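Long-range contacts in N-acetyltransferase (Staphylococcus aureus subsp. aureus, PDB 4M85), which probably transfers an acetyl group from acetyl-coenzyme A to the amine of an acceptor not yet defined, as a GNAT-fold N-acetyltransferase: residues A51-F56 against T102-K107; E45-D50 against K86-L91. All coordinates share one frame; numbering follows the deposited sequence.

In the fold
Both contacts join the C-terminal end of helix 37-49 (contact 2) or the loop after it (contact 1) to the long connection between strands 68-77 and 114-121, and their centres lie about 8 Å apart. Contact 1 is the deeper and the more polar: an arginine and a tyrosine meet the 102-107 loop near acidic side chains. Contact 2, further from the middle of the chain, is mostly buried too but reaches the surface at Asp-50, and it relies on apolar touching without a cross-segment hydrogen bond. Among the places where they adjoin, Thr-55 OG1 lies 2.6 Å from Ser-47 OG, a probable hydrogen bond, and the Pro-103 ring packs on the Trp-88 indole.

Contact 1. Residues A51-F56 against T102-K107; sequences ATYRTF and TPLPVK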
ATOM      1  N   ALA A  51      -7.389 -14.005   2.228  1.00 17.70           N
ATOM      2  CA  ALA A  51      -7.691 -14.004   0.811  1.00 17.01           C
ATOM      3  C   ALA A  51      -6.653 -13.100   0.166  1.00 17.59           C
ATOM      4  O   ALA A  51      -5.997 -12.333   0.862  1.00 17.75           O
ATOM      5  CB  ALA A  51      -9.092 -13.467   0.569  1.00 16.40           C
ATOM      6  N   THR A  52      -6.537 -13.141  -1.147  1.00 17.66           N
ATOM      7  CA  THR A  52      -5.532 -12.344  -1.839  1.00 18.19           C
ATOM      8  C   THR A  52      -6.075 -10.993  -2.257  1.00 17.03           C
ATOM      9  O   THR A  52      -6.336 -10.736  -3.445  1.00 18.20           O
ATOM     10  CB  THR A  52      -4.910 -13.121  -3.011  1.00 18.83           C
ATOM     11  OG1 THR A  52      -4.538 -14.406  -2.529  1.00 19.04           O
ATOM     12  CG2 THR A  52      -3.643 -12.439  -3.532  1.00 18.77           C
ATOM     13  N   TYR A  53      -6.238 -10.148  -1.239  1.00 16.25           N
ATOM     14  CA  TYR A  53      -6.646  -8.777  -1.375  1.00 16.93           C
ATOM     15  C   TYR A  53      -5.397  -7.990  -1.822  1.00 16.33           C
ATOM     16  O   TYR A  53      -4.294  -8.537  -1.853  1.00 14.93           O
ATOM     17  CB  TYR A  53      -7.252  -8.248  -0.039  1.00 17.09           C
ATOM     18  CG  TYR A  53      -7.728  -6.841  -0.174  1.00 17.82           C
ATOM     19  CD1 TYR A  53      -8.692  -6.523  -1.093  1.00 18.14           C
ATOM     20  CD2 TYR A  53      -7.172  -5.816   0.576  1.00 18.56           C
ATOM     21  CE1 TYR A  53      -9.102  -5.224  -1.273  1.00 19.69           C
ATOM     22  CE2 TYR A  53      -7.586  -4.506   0.418  1.00 19.02           C
ATOM     23  CZ  TYR A  53      -8.550  -4.211  -0.522  1.00 19.77           C
ATOM     24  OH  TYR A  53      -8.970  -2.915  -0.747  1.00 19.69           O
ATOM     25  N   ARG A  54      -5.590  -6.750  -2.243  1.00 17.65           N
ATOM     26  CA  ARG A  54      -4.473  -5.819  -2.521  1.00 17.73           C
ATOM     27  C   ARG A  54      -3.343  -5.931  -1.489  1.00 18.89           C
ATOM     28  O   ARG A  54      -2.139  -6.059  -1.835  1.00 18.06           O
ATOM     29  CB  ARG A  54      -5.001  -4.388  -2.491  1.00 18.03           C
ATOM     30  CG  ARG A  54      -5.781  -3.937  -3.716  1.00 17.73           C
ATOM     31  CD  ARG A  54      -6.442  -2.615  -3.410  1.00 18.09           C
ATOM     32  NE  ARG A  54      -7.419  -2.190  -4.411  1.00 19.50           N
ATOM     33  CZ  ARG A  54      -7.159  -1.421  -5.470  1.00 19.66           C
ATOM     34  NH1 ARG A  54      -5.930  -0.968  -5.719  1.00 19.70           N
ATOM     35  NH2 ARG A  54      -8.151  -1.073  -6.276  1.00 19.98           N
ATOM     36  N   THR A  55      -3.738  -5.895  -0.215  1.00 19.87           N
ATOM     37  CA  THR A  55      -2.786  -5.948   0.902  1.00 21.12           C
ATOM     38  C   THR A  55      -2.377  -7.363   1.348  1.00 20.76           C
ATOM     39  O   THR A  55      -1.890  -7.527   2.461  1.00 19.13           O
ATOM     40  CB  THR A  55      -3.324  -5.140   2.103  1.00 21.95           C
ATOM     41  OG1 THR A  55      -4.595  -5.635   2.474  1.00 24.27           O
ATOM     42  CG2 THR A  55      -3.498  -3.694   1.742  1.00 23.21           C
ATOM     43  N   PHE A  56      -2.542  -8.381   0.500  1.00 19.91           N
ATOM     44  CA  PHE A  56      -2.024  -9.709   0.854  1.00 21.96           C
ATOM     45  C   PHE A  56      -0.570  -9.606   1.275  1.00 19.62           C
ATOM     46  O   PHE A  56       0.179  -8.838   0.692  1.00 18.42           O
ATOM     47  CB  PHE A  56      -2.118 -10.725  -0.292  1.00 24.67           C
ATOM     48  CG  PHE A  56      -2.252 -12.156   0.169  1.00 30.66           C
ATOM     49  CD1 PHE A  56      -1.601 -13.201  -0.499  1.00 36.31           C
ATOM     50  CD2 PHE A  56      -3.104 -12.492   1.244  1.00 32.24           C
ATOM     51  CE1 PHE A  56      -1.774 -14.537  -0.084  1.00 37.03           C
ATOM     52  CE2 PHE A  56      -3.259 -13.796   1.663  1.00 32.40           C
ATOM     53  CZ  PHE A  56      -2.596 -14.833   1.002  1.00 36.42           C
ATOM     54  N   THR A 102     -16.417  -2.819  -1.193  1.00 25.93           N
ATOM     55  CA  THR A 102     -14.991  -2.976  -1.063  1.00 25.69           C
ATOM     56  C   THR A 102     -14.365  -1.564  -0.919  1.00 25.40           C
ATOM     57  O   THR A 102     -14.896  -0.574  -1.441  1.00 23.90           O
ATOM     58  CB  THR A 102     -14.388  -3.823  -2.213  1.00 25.96           C
ATOM     59  OG1 THR A 102     -14.319  -3.062  -3.420  1.00 26.37           O
ATOM     60  CG2 THR A 102     -15.209  -5.094  -2.445  1.00 26.43           C
ATOM     61  N   PRO A 103     -13.264  -1.468  -0.167  1.00 23.56           N
ATOM     62  CA  PRO A 103     -12.693  -0.170   0.243  1.00 21.96           C
ATOM     63  C   PRO A 103     -12.074   0.666  -0.872  1.00 21.08           C
ATOM     64  O   PRO A 103     -12.024   1.886  -0.737  1.00 19.79           O
ATOM     65  CB  PRO A 103     -11.607  -0.539   1.266  1.00 23.09           C
ATOM     66  CG  PRO A 103     -11.542  -2.013   1.326  1.00 23.52           C
ATOM     67  CD  PRO A 103     -12.566  -2.624   0.418  1.00 23.37           C
ATOM     68  N   LEU A 104     -11.633   0.033  -1.964  1.00 20.07           N
ATOM     69  CA  LEU A 104     -10.913   0.744  -3.025  1.00 18.99           C
ATOM     70  C   LEU A 104     -11.330   0.286  -4.436  1.00 19.33           C
ATOM     71  O   LEU A 104     -10.541  -0.336  -5.128  1.00 18.21           O
ATOM     72  CB  LEU A 104      -9.394   0.569  -2.800  1.00 19.71           C
ATOM     73  CG  LEU A 104      -8.711   1.351  -1.665  1.00 19.76           C
ATOM     74  CD1 LEU A 104      -7.381   0.699  -1.297  1.00 20.13           C
ATOM     75  CD2 LEU A 104      -8.473   2.816  -2.023  1.00 18.54           C
ATOM     76  N   PRO A 105     -12.595   0.571  -4.853  1.00 20.81           N
ATOM     77  CA  PRO A 105     -13.136   0.158  -6.166  1.00 21.75           C
ATOM     78  C   PRO A 105     -12.449   0.737  -7.396  1.00 22.28           C
ATOM     79  O   PRO A 105     -12.460   0.085  -8.447  1.00 23.46           O
ATOM     80  CB  PRO A 105     -14.583   0.670  -6.132  1.00 22.26           C
ATOM     81  CG  PRO A 105     -14.588   1.756  -5.090  1.00 21.85           C
ATOM     82  CD  PRO A 105     -13.622   1.268  -4.054  1.00 21.06           C
ATOM     83  N   VAL A 106     -11.868   1.935  -7.278  1.00 22.35           N
ATOM     84  CA  VAL A 106     -11.255   2.606  -8.414  1.00 21.42           C
ATOM     85  C   VAL A 106      -9.981   1.868  -8.838  1.00 22.33           C
ATOM     86  O   VAL A 106      -9.191   1.409  -7.987  1.00 22.20           O
ATOM     87  CB  VAL A 106     -10.973   4.096  -8.116  1.00 22.69           C
ATOM     88  CG1 VAL A 106     -10.373   4.804  -9.339  1.00 22.61           C
ATOM     89  CG2 VAL A 106     -12.259   4.814  -7.693  1.00 22.49           C
ATOM     90  N   LYS A 107      -9.813   1.745 -10.153  1.00 21.77           N
ATOM     91  CA  LYS A 107      -8.635   1.172 -10.773  1.00 23.61           C
ATOM     92  C   LYS A 107      -7.552   2.251 -10.745  1.00 24.12           C
ATOM     93  O   LYS A 107      -7.625   3.226 -11.491  1.00 24.86           O
ATOM     94  CB  LYS A 107      -8.949   0.752 -12.229  1.00 23.99           C
ATOM     95  CG  LYS A 107      -7.934  -0.190 -12.871  1.00 25.35           C
ATOM     96  CD  LYS A 107      -8.390  -0.611 -14.270  1.00 26.25           C
ATOM     97  CE  LYS A 107      -7.434  -1.604 -14.926  1.00 27.22           C
ATOM     98  NZ  LYS A 107      -6.280  -0.941 -15.592  1.00 28.22           N
TER
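The phenol ring of Tyr-53 has the CB of the next residue, Arg-54, over one face, 3.9 Å above the ring plane and displaced toward its rim, while Thr-55 OG1 sits in plane at its edge. The second flat group, the guanidinium of Arg-54, carries Leu-104 CB over one face and meets Val-106 O at an edge, close to its plane. Across the contact Tyr-53 reaches out with CG anti to the backbone N (chi1 -178°) and arrives tip to tip with Pro-103, OH lying 3.4 Å from Pro-103 CG. Arg-54 runs obliquely across Leu-104, its chain extended from CG to NE, so that Arg-54 CD passes 4.0 Å from Leu-104 CD1. At the far end a single nitrogen bridges two carbonyls of the loop: Arg-54 NH2 is 2.8 Å from Leu-104 O and 3.2 Å from Val-106 O. Both bonds are weak, bent to 126° and 131°, and both oxygens stand to the same side of the guanidinium plane, Leu-104 O the further.

The stronger partner of both polar ends is Glu-85, whose OE1 accepts the Tyr-53 hydroxyl and forms a salt bridge with Arg-54 NE, while its OE2 takes the backbone N of Leu-104 and Thr-102 OG1. Arg-54 NH1 turns to Glu-81 and Tyr-76, so every guanidinium nitrogen is engaged, and the acidic neighbours should keep the arginine charged. Trp-24 of helix 13-26 packs on Tyr-53, Pro-103 and Leu-104.

Arg-54 thus weakly holds main-chain oxygens of the irregular 102-107 loop from a type I turn (Tyr-53 to Phe-56) that leads toward strand 60-65, and Glu-85 ties both segments together. In the GNAT fold this is a buried junction between the N-terminal helical region and the connection running into strand 114-121.

Contact 2. Residues E45-D50 against K86-L91; sequences EKSCVD and KAWELL
Leu-91 is the main point of touch, and its two methyls divide the work. Leu-91 CD1 rests 3.6 Å from Ser-47 CA, and nearly as close to the serine CB, while Leu-91 CD2 lies 3.6 Å from Lys-46 O and reaches Asp-50 CB at 4.0 Å. The indole of Trp-88 makes the other direct touch: its CZ3 comes to 3.6 Å from Ser-47 CB, meeting the serine obliquely. No hydrogen bond crosses between the segments.

One step out, Leu-91 and Trp-88 brace each other, since Leu-91 CD1 also sits over one face of the indole, displaced toward its rim. That methyl is therefore wedged between the helix backbone and the tryptophan. Both residues belong to one short turn around 3-10 segment 88-90, where Leu-91 N bonds to Trp-88 O at 3.2 Å, and the ends of both side chains approach the helix. Trp-88 holds CG anti to its backbone N (chi1 -172°), and its ring meets the Tyr-53 ring edge-to-face.

On the helix side, Ser-47 OG occupies the crowded position between backbone N and carbonyl carbon (chi1 80°) and hydrogen-bonds with Ile-44 O and Thr-55 OG1, while CB is the serine atom nearest the indole. Lys-46 O, touched by the leucine methyl, is already gripped by Val-49 N and Asp-50 N. The Lys-46 amine leads off to Asp-42 and to Asp-92 O, tying the helix to the chain just after Leu-91.

An apolar seam thus joins helix 37-49 of the N-terminal helical region to the loop after helix 81-86, in the helical excursion that this GNAT domain carries between strands 68-77 and 114-121.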
ATOM      1  N   GLU A  45      -6.462  -6.507   8.705  1.00 17.56           N
ATOM      2  CA  GLU A  45      -5.666  -7.609   9.181  1.00 18.62           C
ATOM      3  C   GLU A  45      -6.060  -8.901   8.458  1.00 17.84           C
ATOM      4  O   GLU A  45      -5.208  -9.667   8.022  1.00 15.89           O
ATOM      5  CB  GLU A  45      -5.871  -7.821  10.683  1.00 20.97           C
ATOM      6  CG  GLU A  45      -5.299  -6.734  11.591  1.00 24.03           C
ATOM      7  CD  GLU A  45      -5.885  -6.780  12.992  1.00 26.42           C
ATOM      8  OE1 GLU A  45      -6.550  -7.777  13.310  1.00 28.22           O
ATOM      9  OE2 GLU A  45      -5.708  -5.811  13.784  1.00 29.24           O
ATOM     10  N   LYS A  46      -7.359  -9.139   8.346  1.00 16.44           N
ATOM     11  CA  LYS A  46      -7.824 -10.347   7.669  1.00 17.11           C
ATOM     12  C   LYS A  46      -7.496 -10.287   6.185  1.00 17.05           C
ATOM     13  O   LYS A  46      -7.200 -11.323   5.584  1.00 17.87           O
ATOM     14  CB  LYS A  46      -9.339 -10.533   7.875  1.00 16.80           C
ATOM     15  CG  LYS A  46      -9.706 -11.024   9.259  1.00 17.17           C
ATOM     16  CD  LYS A  46     -11.205 -10.880   9.522  1.00 17.15           C
ATOM     17  CE  LYS A  46     -11.625 -11.649  10.764  1.00 17.51           C
ATOM     18  NZ  LYS A  46     -12.861 -11.076  11.353  1.00 17.86           N
ATOM     19  N   SER A  47      -7.563  -9.073   5.607  1.00 16.53           N
ATOM     20  CA  SER A  47      -7.248  -8.841   4.195  1.00 16.72           C
ATOM     21  C   SER A  47      -5.820  -9.278   3.836  1.00 16.48           C
ATOM     22  O   SER A  47      -5.540  -9.540   2.664  1.00 15.12           O
ATOM     23  CB  SER A  47      -7.464  -7.384   3.787  1.00 16.16           C
ATOM     24  OG  SER A  47      -6.402  -6.503   4.157  1.00 15.63           O
ATOM     25  N   CYS A  48      -4.946  -9.330   4.843  1.00 16.83           N
ATOM     26  CA  CYS A  48      -3.525  -9.652   4.657  1.00 17.82           C
ATOM     27  C   CYS A  48      -3.264 -11.145   4.559  1.00 16.76           C
ATOM     28  O   CYS A  48      -2.256 -11.510   3.980  1.00 17.38           O
ATOM     29  CB  CYS A  48      -2.667  -9.087   5.819  1.00 19.87           C
ATOM     30  SG  CYS A  48      -2.562  -7.277   5.926  1.00 24.65           S
ATOM     31  N   VAL A  49      -4.140 -11.993   5.122  1.00 15.75           N
ATOM     32  CA  VAL A  49      -3.902 -13.443   5.205  1.00 15.92           C
ATOM     33  C   VAL A  49      -5.033 -14.328   4.673  1.00 17.25           C
ATOM     34  O   VAL A  49      -4.754 -15.371   4.127  1.00 16.90           O
ATOM     35  CB  VAL A  49      -3.517 -13.926   6.651  1.00 16.63           C
ATOM     36  CG1 VAL A  49      -2.144 -13.423   7.052  1.00 17.08           C
ATOM     37  CG2 VAL A  49      -4.542 -13.536   7.695  1.00 15.95           C
ATOM     38  N   ASP A  50      -6.297 -13.894   4.752  1.00 17.76           N
ATOM     39  CA  ASP A  50      -7.426 -14.799   4.526  1.00 18.47           C
ATOM     40  C   ASP A  50      -7.869 -14.917   3.067  1.00 18.95           C
ATOM     41  O   ASP A  50      -8.623 -15.831   2.709  1.00 18.86           O
ATOM     42  CB  ASP A  50      -8.606 -14.387   5.436  1.00 19.15           C
ATOM     43  CG  ASP A  50      -8.291 -14.606   6.909  1.00 20.08           C
ATOM     44  OD1 ASP A  50      -7.385 -15.416   7.188  1.00 20.68           O
ATOM     45  OD2 ASP A  50      -8.926 -14.002   7.794  1.00 20.27           O
ATOM     46  N   LYS A  86     -11.628  -7.270  -5.405  1.00 23.81           N
ATOM     47  CA  LYS A  86     -12.853  -8.060  -5.216  1.00 22.88           C
ATOM     48  C   LYS A  86     -12.689  -9.090  -4.106  1.00 21.73           C
ATOM     49  O   LYS A  86     -13.658  -9.445  -3.429  1.00 21.42           O
ATOM     50  CB  LYS A  86     -13.248  -8.727  -6.533  1.00 26.20           C
ATOM     51  CG  LYS A  86     -14.628  -9.341  -6.545  1.00 29.66           C
ATOM     52  CD  LYS A  86     -15.008  -9.707  -7.973  1.00 33.45           C
ATOM     53  CE  LYS A  86     -16.304 -10.512  -8.060  1.00 35.21           C
ATOM     54  NZ  LYS A  86     -17.411  -9.856  -7.312  1.00 36.77           N
ATOM     55  N   ALA A  87     -11.464  -9.542  -3.865  1.00 20.34           N
ATOM     56  CA  ALA A  87     -11.220 -10.552  -2.837  1.00 19.47           C
ATOM     57  C   ALA A  87     -11.589 -10.093  -1.417  1.00 18.49           C
ATOM     58  O   ALA A  87     -11.771 -10.930  -0.534  1.00 16.67           O
ATOM     59  CB  ALA A  87      -9.770 -11.043  -2.881  1.00 19.93           C
ATOM     60  N   TRP A  88     -11.730  -8.780  -1.216  1.00 17.90           N
ATOM     61  CA  TRP A  88     -12.268  -8.241   0.012  1.00 17.92           C
ATOM     62  C   TRP A  88     -13.564  -8.956   0.446  1.00 18.68           C
ATOM     63  O   TRP A  88     -13.807  -9.157   1.642  1.00 16.63           O
ATOM     64  CB  TRP A  88     -12.518  -6.755  -0.147  1.00 17.93           C
ATOM     65  CG  TRP A  88     -12.907  -6.052   1.107  1.00 18.41           C
ATOM     66  CD1 TRP A  88     -14.171  -5.730   1.515  1.00 18.30           C
ATOM     67  CD2 TRP A  88     -12.023  -5.522   2.096  1.00 19.08           C
ATOM     68  NE1 TRP A  88     -14.126  -5.045   2.710  1.00 18.90           N
ATOM     69  CE2 TRP A  88     -12.821  -4.906   3.090  1.00 19.22           C
ATOM     70  CE3 TRP A  88     -10.637  -5.502   2.244  1.00 18.78           C
ATOM     71  CZ2 TRP A  88     -12.268  -4.291   4.212  1.00 18.71           C
ATOM     72  CZ3 TRP A  88     -10.098  -4.901   3.351  1.00 18.44           C
ATOM     73  CH2 TRP A  88     -10.916  -4.308   4.331  1.00 18.35           C
ATOM     74  N   GLU A  89     -14.366  -9.355  -0.541  1.00 19.01           N
ATOM     75  CA  GLU A  89     -15.626 -10.032  -0.298  1.00 20.44           C
ATOM     76  C   GLU A  89     -15.521 -11.438   0.321  1.00 20.96           C
ATOM     77  O   GLU A  89     -16.505 -11.966   0.856  1.00 18.82           O
ATOM     78  CB  GLU A  89     -16.411 -10.071  -1.596  1.00 22.24           C
ATOM     79  CG  GLU A  89     -16.724  -8.684  -2.130  1.00 24.38           C
ATOM     80  CD  GLU A  89     -17.719  -8.707  -3.277  1.00 29.43           C
ATOM     81  OE1 GLU A  89     -17.598  -9.621  -4.150  1.00 29.58           O
ATOM     82  OE2 GLU A  89     -18.618  -7.818  -3.279  1.00 30.64           O
ATOM     83  N   LEU A  90     -14.331 -12.037   0.282  1.00 21.70           N
ATOM     84  CA  LEU A  90     -14.097 -13.352   0.880  1.00 21.00           C
ATOM     85  C   LEU A  90     -13.673 -13.290   2.344  1.00 21.82           C
ATOM     86  O   LEU A  90     -13.383 -14.327   2.942  1.00 22.36           O
ATOM     87  CB  LEU A  90     -13.038 -14.117   0.070  1.00 22.37           C
ATOM     88  CG  LEU A  90     -13.338 -14.170  -1.452  1.00 24.02           C
ATOM     89  CD1 LEU A  90     -12.239 -14.859  -2.241  1.00 24.21           C
ATOM     90  CD2 LEU A  90     -14.669 -14.861  -1.673  1.00 26.16           C
ATOM     91  N   LEU A  91     -13.617 -12.092   2.930  1.00 21.54           N
ATOM     92  CA  LEU A  91     -13.185 -11.943   4.330  1.00 20.75           C
ATOM     93  C   LEU A  91     -14.359 -12.168   5.278  1.00 21.04           C
ATOM     94  O   LEU A  91     -15.515 -11.984   4.890  1.00 21.09           O
ATOM     95  CB  LEU A  91     -12.575 -10.541   4.565  1.00 19.54           C
ATOM     96  CG  LEU A  91     -11.416 -10.166   3.648  1.00 18.91           C
ATOM     97  CD1 LEU A  91     -10.883  -8.755   3.906  1.00 18.20           C
ATOM     98  CD2 LEU A  91     -10.308 -11.217   3.774  1.00 19.11           C
TER